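Local structure of maternal protein tudor (Drosophila melanogaster, 3NTK) at residues 56-67 with 80-91; 109-117 with 143-154. The protein binds methylarginine-bearing Piwi proteins such as Aubergine through its Tudor domains and is required for primordial germ cell formation, the chain here being its last extended Tudor domain. One frame throughout, in Å; residues are numbered along the deposited sequence.

How the contacts relate
Contact 1 and contact 2 sit on opposite sides of the chain's centre, with their own centres about 24 Å apart and their nearest atoms about 6 Å apart, so they do not touch. Contact 1 lies within the four-stranded antiparallel sheet of the Tudor core, contact 2 in the separate six-stranded mixed sheet; Y18, on strand 16-21, bridges them by meeting the rings of both H81 and H110. Both are partly buried, but contact 1 the more so: nine of its 17 touching residues are buried, against four of 15 in contact 2. Rings and one buried salt bridge carry contact 1, whereas contact 2 rests on parallel backbone pairing, largely apolar on one face and bordered by mostly partly exposed polar side chains.

Contact 1. Residues 56-67 with 80-91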
loop_
_atom_site.group_PDB
_atom_site.type_symbol
_atom_site.label_atom_id
_atom_site.label_comp_id
_atom_site.label_asym_id
_atom_site.label_seq_id
_atom_site.Cartn_x
_atom_site.Cartn_y
_atom_site.Cartn_z
ATOM N N ALA A 56 6.993 -12.743 3.129
ATOM C CA ALA A 56 6.173 -13.671 2.370
ATOM C C ALA A 56 6.334 -13.461 0.871
ATOM O O ALA A 56 6.604 -12.355 0.407
ATOM C CB ALA A 56 4.707 -13.513 2.772
ATOM N N GLN A 57 6.160 -14.534 0.111
ATOM C CA GLN A 57 6.303 -14.443 -1.329
ATOM C C GLN A 57 4.968 -14.163 -2.010
ATOM O O GLN A 57 3.964 -14.806 -1.721
ATOM C CB GLN A 57 6.902 -15.740 -1.877
ATOM C CG GLN A 57 7.149 -15.710 -3.370
ATOM C CD GLN A 57 7.800 -16.985 -3.869
ATOM O OE1 GLN A 57 7.272 -18.081 -3.679
ATOM N NE2 GLN A 57 8.954 -16.846 -4.506
ATOM N N PHE A 58 4.972 -13.182 -2.902
ATOM C CA PHE A 58 3.784 -12.816 -3.668
ATOM C C PHE A 58 3.815 -13.746 -4.881
ATOM O O PHE A 58 4.660 -13.593 -5.757
ATOM C CB PHE A 58 3.890 -11.350 -4.103
ATOM C CG PHE A 58 2.701 -10.845 -4.878
ATOM C CD1 PHE A 58 1.435 -11.385 -4.682
ATOM C CD2 PHE A 58 2.844 -9.782 -5.760
ATOM C CE1 PHE A 58 0.321 -10.866 -5.355
ATOM C CE2 PHE A 58 1.738 -9.252 -6.439
ATOM C CZ PHE A 58 0.478 -9.796 -6.233
ATOM N N PRO A 59 2.899 -14.726 -4.935
ATOM C CA PRO A 59 2.797 -15.708 -6.023
ATOM C C PRO A 59 2.806 -15.141 -7.437
ATOM O O PRO A 59 3.357 -15.745 -8.355
ATOM C CB PRO A 59 1.490 -16.431 -5.712
ATOM C CG PRO A 59 1.423 -16.366 -4.219
ATOM C CD PRO A 59 1.817 -14.933 -3.957
ATOM N N GLU A 60 2.186 -13.981 -7.607
ATOM C CA GLU A 60 2.095 -13.340 -8.912
ATOM C C GLU A 60 3.427 -12.765 -9.384
ATOM O O GLU A 60 3.698 -12.690 -10.585
ATOM C CB GLU A 60 1.052 -12.224 -8.848
ATOM C CG GLU A 60 0.731 -11.578 -10.176
ATOM C CD GLU A 60 -0.194 -10.389 -10.015
ATOM O OE1 GLU A 60 -1.296 -10.567 -9.454
ATOM O OE2 GLU A 60 0.186 -9.279 -10.445
ATOM N N ASP A 61 4.262 -12.378 -8.428
ATOM C CA ASP A 61 5.556 -11.771 -8.718
ATOM C C ASP A 61 6.712 -12.701 -8.352
ATOM O O ASP A 61 7.811 -12.588 -8.896
ATOM C CB ASP A 61 5.664 -10.467 -7.916
ATOM C CG ASP A 61 6.402 -9.378 -8.659
ATOM O OD1 ASP A 61 6.171 -9.222 -9.878
ATOM O OD2 ASP A 61 7.199 -8.660 -8.017
ATOM N N GLU A 62 6.448 -13.621 -7.430
ATOM C CA GLU A 62 7.447 -14.563 -6.936
ATOM C C GLU A 62 8.548 -13.835 -6.167
ATOM O O GLU A 62 9.626 -14.374 -5.943
ATOM C CB GLU A 62 8.057 -15.377 -8.084
ATOM C CG GLU A 62 7.075 -16.328 -8.747
ATOM C CD GLU A 62 7.763 -17.399 -9.573
ATOM O OE1 GLU A 62 8.547 -17.046 -10.482
ATOM O OE2 GLU A 62 7.517 -18.597 -9.313
ATOM N N VAL A 63 8.259 -12.604 -5.756
ATOM C CA VAL A 63 9.209 -11.792 -5.000
ATOM C C VAL A 63 8.825 -11.819 -3.518
ATOM O O VAL A 63 7.649 -11.920 -3.195
ATOM C CB VAL A 63 9.180 -10.324 -5.487
ATOM C CG1 VAL A 63 10.113 -9.471 -4.640
ATOM C CG2 VAL A 63 9.577 -10.256 -6.957
ATOM N N PHE A 64 9.809 -11.749 -2.623
ATOM C CA PHE A 64 9.511 -11.739 -1.190
ATOM C C PHE A 64 9.374 -10.302 -0.674
ATOM O O PHE A 64 10.198 -9.438 -0.987
ATOM C CB PHE A 64 10.596 -12.472 -0.392
ATOM C CG PHE A 64 10.498 -13.970 -0.473
ATOM C CD1 PHE A 64 11.142 -14.669 -1.487
ATOM C CD2 PHE A 64 9.729 -14.679 0.445
ATOM C CE1 PHE A 64 11.023 -16.054 -1.589
ATOM C CE2 PHE A 64 9.603 -16.065 0.351
ATOM C CZ PHE A 64 10.253 -16.751 -0.670
ATOM N N TYR A 65 8.333 -10.062 0.122
ATOM C CA TYR A 65 8.052 -8.740 0.693
ATOM C C TYR A 65 7.701 -8.850 2.180
ATOM O O TYR A 65 7.359 -9.936 2.671
ATOM C CB TYR A 65 6.828 -8.109 0.021
ATOM C CG TYR A 65 6.896 -7.919 -1.472
ATOM C CD1 TYR A 65 7.666 -6.900 -2.032
ATOM C CD2 TYR A 65 6.157 -8.733 -2.326
ATOM C CE1 TYR A 65 7.690 -6.691 -3.415
ATOM C CE2 TYR A 65 6.176 -8.535 -3.709
ATOM C CZ TYR A 65 6.941 -7.514 -4.243
ATOM O OH TYR A 65 6.949 -7.314 -5.606
ATOM N N ARG A 66 7.758 -7.722 2.887
ATOM C CA ARG A 66 7.370 -7.719 4.297
ATOM C C ARG A 66 5.862 -7.930 4.260
ATOM O O ARG A 66 5.162 -7.346 3.422
ATOM C CB ARG A 66 7.695 -6.377 4.974
ATOM C CG ARG A 66 9.191 -6.070 5.092
ATOM C CD ARG A 66 9.468 -5.050 6.196
ATOM N NE ARG A 66 8.880 -3.745 5.901
ATOM C CZ ARG A 66 8.856 -2.724 6.752
ATOM N NH1 ARG A 66 9.388 -2.846 7.963
ATOM N NH2 ARG A 66 8.299 -1.572 6.390
ATOM N N ALA A 67 5.350 -8.749 5.169
ATOM C CA ALA A 67 3.931 -9.034 5.168
ATOM C C ALA A 67 3.348 -9.281 6.554
ATOM O O ALA A 67 4.048 -9.707 7.478
ATOM C CB ALA A 67 3.663 -10.246 4.278
ATOM N N VAL A 80 -2.226 -12.696 3.274
ATOM C CA VAL A 80 -1.346 -11.704 3.861
ATOM C C VAL A 80 -1.539 -10.339 3.229
ATOM O O VAL A 80 -2.118 -10.212 2.151
ATOM C CB VAL A 80 0.140 -12.098 3.705
ATOM C CG1 VAL A 80 0.374 -13.480 4.298
ATOM C CG2 VAL A 80 0.541 -12.069 2.231
ATOM N N HIS A 81 -1.056 -9.324 3.926
ATOM C CA HIS A 81 -1.114 -7.956 3.448
ATOM C C HIS A 81 0.326 -7.482 3.343
ATOM O O HIS A 81 1.058 -7.483 4.337
ATOM C CB HIS A 81 -1.871 -7.069 4.434
ATOM C CG HIS A 81 -1.979 -5.645 3.992
ATOM N ND1 HIS A 81 -1.155 -4.650 4.470
ATOM C CD2 HIS A 81 -2.790 -5.056 3.081
ATOM C CE1 HIS A 81 -1.454 -3.509 3.875
ATOM N NE2 HIS A 81 -2.443 -3.728 3.027
ATOM N N PHE A 82 0.744 -7.102 2.139
ATOM C CA PHE A 82 2.104 -6.620 1.934
ATOM C C PHE A 82 2.126 -5.156 2.355
ATOM O O PHE A 82 1.722 -4.261 1.612
ATOM C CB PHE A 82 2.494 -6.818 0.472
ATOM C CG PHE A 82 2.570 -8.268 0.078
ATOM C CD1 PHE A 82 3.556 -9.093 0.614
ATOM C CD2 PHE A 82 1.642 -8.818 -0.800
ATOM C CE1 PHE A 82 3.615 -10.451 0.278
ATOM C CE2 PHE A 82 1.694 -10.171 -1.140
ATOM C CZ PHE A 82 2.684 -10.987 -0.599
ATOM N N ILE A 83 2.599 -4.928 3.573
ATOM C CA ILE A 83 2.603 -3.594 4.158
ATOM C C ILE A 83 3.284 -2.473 3.387
ATOM O O ILE A 83 2.929 -1.306 3.551
ATOM C CB ILE A 83 3.185 -3.623 5.582
ATOM C CG1 ILE A 83 4.659 -4.032 5.547
ATOM C CG2 ILE A 83 2.372 -4.588 6.446
ATOM C CD1 ILE A 83 5.350 -3.871 6.897
ATOM N N ASP A 84 4.255 -2.800 2.548
ATOM C CA ASP A 84 4.935 -1.744 1.814
ATOM C C ASP A 84 4.329 -1.491 0.439
ATOM O O ASP A 84 4.706 -0.538 -0.237
ATOM C CB ASP A 84 6.426 -2.062 1.691
ATOM C CG ASP A 84 7.094 -2.219 3.049
ATOM O OD1 ASP A 84 6.791 -1.402 3.948
ATOM O OD2 ASP A 84 7.912 -3.152 3.219
ATOM N N PHE A 85 3.373 -2.324 0.041
ATOM C CA PHE A 85 2.750 -2.170 -1.272
ATOM C C PHE A 85 1.227 -2.131 -1.271
ATOM O O PHE A 85 0.597 -1.989 -2.323
ATOM C CB PHE A 85 3.271 -3.258 -2.214
ATOM C CG PHE A 85 4.748 -3.160 -2.468
ATOM C CD1 PHE A 85 5.662 -3.667 -1.548
ATOM C CD2 PHE A 85 5.227 -2.491 -3.590
ATOM C CE1 PHE A 85 7.032 -3.505 -1.739
ATOM C CE2 PHE A 85 6.592 -2.322 -3.789
ATOM C CZ PHE A 85 7.498 -2.830 -2.861
ATOM N N GLY A 86 0.638 -2.265 -0.090
ATOM C CA GLY A 86 -0.805 -2.186 0.046
ATOM C C GLY A 86 -1.719 -3.238 -0.556
ATOM O O GLY A 86 -2.937 -3.054 -0.540
ATOM N N ASN A 87 -1.155 -4.329 -1.063
ATOM C CA ASN A 87 -1.961 -5.387 -1.671
ATOM C C ASN A 87 -2.040 -6.653 -0.818
ATOM O O ASN A 87 -1.142 -6.933 -0.024
ATOM C CB ASN A 87 -1.431 -5.727 -3.066
ATOM C CG ASN A 87 -0.067 -6.387 -3.027
ATOM O OD1 ASN A 87 0.868 -5.870 -2.415
ATOM N ND2 ASN A 87 0.055 -7.535 -3.682
ATOM N N ASN A 88 -3.117 -7.416 -0.990
ATOM C CA ASN A 88 -3.297 -8.663 -0.259
ATOM C C ASN A 88 -3.225 -9.840 -1.220
ATOM O O ASN A 88 -3.576 -9.721 -2.394
ATOM C CB ASN A 88 -4.651 -8.678 0.454
ATOM C CG ASN A 88 -4.707 -7.707 1.611
ATOM O OD1 ASN A 88 -4.339 -6.548 1.473
ATOM N ND2 ASN A 88 -5.175 -8.177 2.757
ATOM N N ALA A 89 -2.770 -10.979 -0.715
ATOM C CA ALA A 89 -2.658 -12.172 -1.538
ATOM C C ALA A 89 -2.540 -13.400 -0.657
ATOM O O ALA A 89 -2.135 -13.308 0.502
ATOM C CB ALA A 89 -1.441 -12.065 -2.440
ATOM N N VAL A 90 -2.916 -14.546 -1.209
ATOM C CA VAL A 90 -2.835 -15.808 -0.489
ATOM C C VAL A 90 -1.505 -16.424 -0.890
ATOM O O VAL A 90 -1.179 -16.476 -2.075
ATOM C CB VAL A 90 -3.973 -16.765 -0.901
ATOM C CG1 VAL A 90 -3.806 -18.106 -0.196
ATOM C CG2 VAL A 90 -5.324 -16.148 -0.560
ATOM N N THR A 91 -0.734 -16.873 0.093
ATOM C CA THR A 91 0.567 -17.471 -0.184
ATOM C C THR A 91 0.870 -18.620 0.771
ATOM O O THR A 91 0.185 -18.800 1.771
ATOM C CB THR A 91 1.693 -16.417 -0.079
ATOM O OG1 THR A 91 2.950 -17.019 -0.417
ATOM C CG2 THR A 91 1.770 -15.853 1.334
HETATM O O HOH W 1 5.380 -5.210 1.672
HETATM O O HOH W 2 8.338 -5.149 1.508
#
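Y65 presents the edge of its ring to the face of F82: the planes stand 67° apart, and CB of Y65 packs 3.5 Å from CD1 of F82. V80 CG2 lies over the opposite F82 face. On its other flank, Y65 CD1 comes within 3.5 Å of F85 CE1 in an oblique pairing, while Y65 OH donates to D61 OD2 over 2.8 Å. With CG of F58 anti to the backbone N (chi1 -179°), that side chain crosses F82 at about a right angle, the two rings pairing obliquely, and N87 ND2 lies over one face of the F58 ring, 3.4 Å from F58 CZ.

Beyond the rings, R66 grips D84 side-on, NE to OD2 at 2.9 Å and NH2 to OD1 at 2.9 Å. Both oxygens use their syn lone pairs, and the two flat groups are only 18° from coplanar, with I83 CD1 over one guanidinium face. D84 OD1 also accepts from Y107 N, and R66 NH1 and NH2 reach the carbonyls of L101, P104 and A105. With a leucine here, the buried D84 carboxylate would probably lose its countercharge and those carbonyls their donors.

T91 OG1 donates to Q57 O (2.8 Å), in the carbonyl plane, tying strand 53-58 to strand 87-95. F58, Y65, F82 and F85 form an aromatic cluster, with the amide of N87 against F58, consistent with the methylarginine-binding cage of Tudor barrels.

Contact 2. Residues 109-117 with 143-154; sequences RHCELDAST and LATKGTGTHVVR
H110 and T150 meet at the imidazole edge, where ND1 lies 2.8 Å from T150 OG1 in a nearly straight hydrogen bond (169°). The torsion of H110, CG anti to the backbone N (chi1 -176°), brings the ring to that hydroxyl. Next along the pair, H151 N donates to H110 O at 3.0 Å, and E112 N returns the bond to H151 O, while E112 O accepts from V153 N and V153 O from D114 N. C111, H151, L113 and V153 point to one face of the sheet, where V153 packs against both C111 SG and L113 CD2, the latter 4.0 Å from V153 CG2. On the other face, E112 reaches K146 to make a salt bridge, though the lysine nitrogen is less surely placed.

This ladder of bonds to alternate residues is that of two parallel strands, 109-113 and 151-157, within a mixed sheet that the OB-fold part of this extended Tudor domain contributes. Strand 16-21 pairs antiparallel with 109-113, and strand 137-145 with 151-157. L143 and A144 both face V152, a classic beta bulge, and the K146 to G149 type I turn leads to T150. A water donates to both H110 O and G149 O, fastening the turn to strand 109-113.

R109 NH1 makes a weak bond to H151 NE2 (3.4 Å), but its NH2 forms a salt bridge with D24. At the far end D114 OD1 accepts from S116 N, closing an Asx turn, and from S116 OG on the same face of the carboxylate, while D114 OD2 keeps a long salt bridge of 3.9 Å to R154 NE. L143 CD2 lies over one face of the R154 guanidinium, and R154 NH1 turns to E141.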
loop_
_atom_site.group_PDB
_atom_site.type_symbol
_atom_site.label_atom_id
_atom_site.label_comp_id
_atom_site.label_asym_id
_atom_site.label_seq_id
_atom_site.Cartn_x
_atom_site.Cartn_y
_atom_site.Cartn_z
ATOM N N ARG A 109 0.614 3.564 2.461
ATOM C CA ARG A 109 -0.314 4.171 3.406
ATOM C C ARG A 109 -1.745 4.057 2.950
ATOM O O ARG A 109 -2.055 4.317 1.788
ATOM C CB ARG A 109 0.020 5.645 3.596
ATOM C CG ARG A 109 1.437 5.877 4.020
ATOM C CD ARG A 109 1.676 7.330 4.334
ATOM N NE ARG A 109 3.087 7.570 4.601
ATOM C CZ ARG A 109 3.563 8.700 5.107
ATOM N NH1 ARG A 109 2.733 9.693 5.404
ATOM N NH2 ARG A 109 4.865 8.835 5.307
ATOM N N HIS A 110 -2.620 3.653 3.865
ATOM C CA HIS A 110 -4.025 3.548 3.542
ATOM C C HIS A 110 -4.614 4.953 3.634
ATOM O O HIS A 110 -4.310 5.711 4.569
ATOM C CB HIS A 110 -4.749 2.615 4.518
ATOM C CG HIS A 110 -6.187 2.393 4.171
ATOM N ND1 HIS A 110 -7.222 2.811 4.981
ATOM C CD2 HIS A 110 -6.766 1.842 3.076
ATOM C CE1 HIS A 110 -8.375 2.528 4.400
ATOM N NE2 HIS A 110 -8.127 1.940 3.243
ATOM N N CYS A 111 -5.456 5.290 2.661
ATOM C CA CYS A 111 -6.101 6.599 2.589
ATOM C C CYS A 111 -7.566 6.479 2.220
ATOM O O CYS A 111 -7.993 5.483 1.635
ATOM C CB CYS A 111 -5.468 7.468 1.496
ATOM S SG CYS A 111 -3.723 7.803 1.619
ATOM N N GLU A 112 -8.331 7.516 2.552
ATOM C CA GLU A 112 -9.736 7.581 2.178
ATOM C C GLU A 112 -9.999 9.049 1.874
ATOM O O GLU A 112 -9.542 9.933 2.595
ATOM C CB GLU A 112 -10.671 7.064 3.282
ATOM C CG GLU A 112 -10.726 7.845 4.577
ATOM C CD GLU A 112 -11.817 7.315 5.510
ATOM O OE1 GLU A 112 -11.861 6.083 5.727
ATOM O OE2 GLU A 112 -12.627 8.116 6.033
ATOM N N LEU A 113 -10.713 9.303 0.787
ATOM C CA LEU A 113 -10.993 10.673 0.393
ATOM C C LEU A 113 -11.993 11.390 1.271
ATOM O O LEU A 113 -12.929 10.790 1.801
ATOM C CB LEU A 113 -11.523 10.730 -1.043
ATOM C CG LEU A 113 -10.562 10.542 -2.215
ATOM C CD1 LEU A 113 -11.327 10.748 -3.519
ATOM C CD2 LEU A 113 -9.419 11.532 -2.104
ATOM N N ASP A 114 -11.766 12.689 1.422
ATOM C CA ASP A 114 -12.680 13.556 2.149
ATOM C C ASP A 114 -13.854 13.506 1.169
ATOM O O ASP A 114 -13.747 14.003 0.053
ATOM C CB ASP A 114 -12.091 14.966 2.206
ATOM C CG ASP A 114 -13.094 16.018 2.648
ATOM O OD1 ASP A 114 -14.306 15.722 2.733
ATOM O OD2 ASP A 114 -12.654 17.159 2.899
ATOM N N ALA A 115 -14.960 12.895 1.579
ATOM C CA ALA A 115 -16.117 12.742 0.704
ATOM C C ALA A 115 -16.705 14.028 0.106
ATOM O O ALA A 115 -17.377 13.985 -0.924
ATOM C CB ALA A 115 -17.211 11.954 1.440
ATOM N N SER A 116 -16.451 15.170 0.729
ATOM C CA SER A 116 -17.002 16.425 0.221
ATOM C C SER A 116 -16.252 16.981 -0.994
ATOM O O SER A 116 -16.732 17.906 -1.652
ATOM C CB SER A 116 -16.983 17.478 1.325
ATOM O OG SER A 116 -15.652 17.874 1.609
ATOM N N THR A 117 -15.089 16.413 -1.294
ATOM C CA THR A 117 -14.261 16.900 -2.400
ATOM C C THR A 117 -14.569 16.338 -3.784
ATOM O O THR A 117 -13.986 16.781 -4.773
ATOM C CB THR A 117 -12.770 16.657 -2.116
ATOM O OG1 THR A 117 -12.531 15.249 -1.995
ATOM C CG2 THR A 117 -12.355 17.348 -0.825
ATOM N N LEU A 143 -5.451 15.615 5.681
ATOM C CA LEU A 143 -6.305 16.367 6.582
ATOM C C LEU A 143 -6.248 15.805 7.992
ATOM O O LEU A 143 -6.436 16.533 8.967
ATOM C CB LEU A 143 -7.750 16.351 6.071
ATOM C CG LEU A 143 -7.952 16.853 4.637
ATOM C CD1 LEU A 143 -9.426 16.774 4.276
ATOM C CD2 LEU A 143 -7.450 18.278 4.511
ATOM N N ALA A 144 -5.992 14.506 8.099
ATOM C CA ALA A 144 -5.913 13.861 9.396
ATOM C C ALA A 144 -5.500 12.404 9.282
ATOM O O ALA A 144 -5.545 11.806 8.203
ATOM C CB ALA A 144 -7.257 13.956 10.101
ATOM N N THR A 145 -5.086 11.845 10.411
ATOM C CA THR A 145 -4.688 10.449 10.485
ATOM C C THR A 145 -5.562 9.839 11.576
ATOM O O THR A 145 -5.514 10.269 12.728
ATOM C CB THR A 145 -3.200 10.317 10.852
ATOM O OG1 THR A 145 -2.404 10.883 9.804
ATOM C CG2 THR A 145 -2.820 8.854 11.038
ATOM N N LYS A 146 -6.378 8.860 11.195
ATOM C CA LYS A 146 -7.285 8.193 12.126
ATOM C C LYS A 146 -6.556 7.302 13.118
ATOM O O LYS A 146 -5.382 6.990 12.942
ATOM C CB LYS A 146 -8.294 7.333 11.366
ATOM C CG LYS A 146 -9.193 8.086 10.409
ATOM C CD LYS A 146 -10.091 7.097 9.692
ATOM C CE LYS A 146 -11.130 7.779 8.834
ATOM N NZ LYS A 146 -12.023 6.756 8.237
ATOM N N GLY A 147 -7.272 6.888 14.160
ATOM C CA GLY A 147 -6.680 6.020 15.162
ATOM C C GLY A 147 -6.214 4.698 14.576
ATOM O O GLY A 147 -5.419 3.987 15.187
ATOM N N THR A 148 -6.706 4.368 13.386
ATOM C CA THR A 148 -6.336 3.126 12.710
ATOM C C THR A 148 -5.102 3.308 11.829
ATOM O O THR A 148 -4.566 2.339 11.285
ATOM C CB THR A 148 -7.475 2.620 11.816
ATOM O OG1 THR A 148 -7.804 3.632 10.853
ATOM C CG2 THR A 148 -8.702 2.295 12.649
ATOM N N GLY A 149 -4.665 4.552 11.679
ATOM C CA GLY A 149 -3.500 4.831 10.862
ATOM C C GLY A 149 -3.875 5.364 9.492
ATOM O O GLY A 149 -3.028 5.882 8.768
ATOM N N THR A 150 -5.150 5.239 9.140
ATOM C CA THR A 150 -5.636 5.706 7.845
ATOM C C THR A 150 -5.612 7.227 7.729
ATOM O O THR A 150 -5.994 7.929 8.664
ATOM C CB THR A 150 -7.079 5.235 7.606
ATOM O OG1 THR A 150 -7.114 3.803 7.578
ATOM C CG2 THR A 150 -7.617 5.792 6.282
ATOM N N HIS A 151 -5.155 7.729 6.580
ATOM C CA HIS A 151 -5.121 9.168 6.333
ATOM C C HIS A 151 -6.395 9.599 5.610
ATOM O O HIS A 151 -6.803 8.950 4.649
ATOM C CB HIS A 151 -3.972 9.565 5.397
ATOM C CG HIS A 151 -2.607 9.476 6.000
ATOM N ND1 HIS A 151 -2.299 9.999 7.236
ATOM C CD2 HIS A 151 -1.444 9.007 5.489
ATOM C CE1 HIS A 151 -1.005 9.857 7.461
ATOM N NE2 HIS A 151 -0.463 9.260 6.415
ATOM N N VAL A 152 -7.015 10.684 6.064
ATOM C CA VAL A 152 -8.184 11.230 5.370
ATOM C C VAL A 152 -7.508 12.295 4.514
ATOM O O VAL A 152 -6.823 13.163 5.039
ATOM C CB VAL A 152 -9.185 11.895 6.323
ATOM C CG1 VAL A 152 -10.291 12.584 5.508
ATOM C CG2 VAL A 152 -9.791 10.844 7.251
ATOM N N VAL A 153 -7.685 12.220 3.200
ATOM C CA VAL A 153 -6.995 13.143 2.305
ATOM C C VAL A 153 -7.830 13.805 1.212
ATOM O O VAL A 153 -8.977 13.443 0.970
ATOM C CB VAL A 153 -5.833 12.408 1.579
ATOM C CG1 VAL A 153 -4.964 11.655 2.584
ATOM C CG2 VAL A 153 -6.402 11.435 0.535
ATOM N N ARG A 154 -7.220 14.795 0.566
ATOM C CA ARG A 154 -7.810 15.486 -0.573
ATOM C C ARG A 154 -6.823 15.125 -1.674
ATOM O O ARG A 154 -5.609 15.255 -1.494
ATOM C CB ARG A 154 -7.842 16.997 -0.366
ATOM C CG ARG A 154 -8.894 17.456 0.617
ATOM C CD ARG A 154 -8.823 18.958 0.814
ATOM N NE ARG A 154 -9.648 19.392 1.936
ATOM C CZ ARG A 154 -9.545 20.580 2.521
ATOM N NH1 ARG A 154 -8.653 21.460 2.088
ATOM N NH2 ARG A 154 -10.327 20.886 3.546
HETATM O O HOH W 3 -2.088 5.684 6.293
#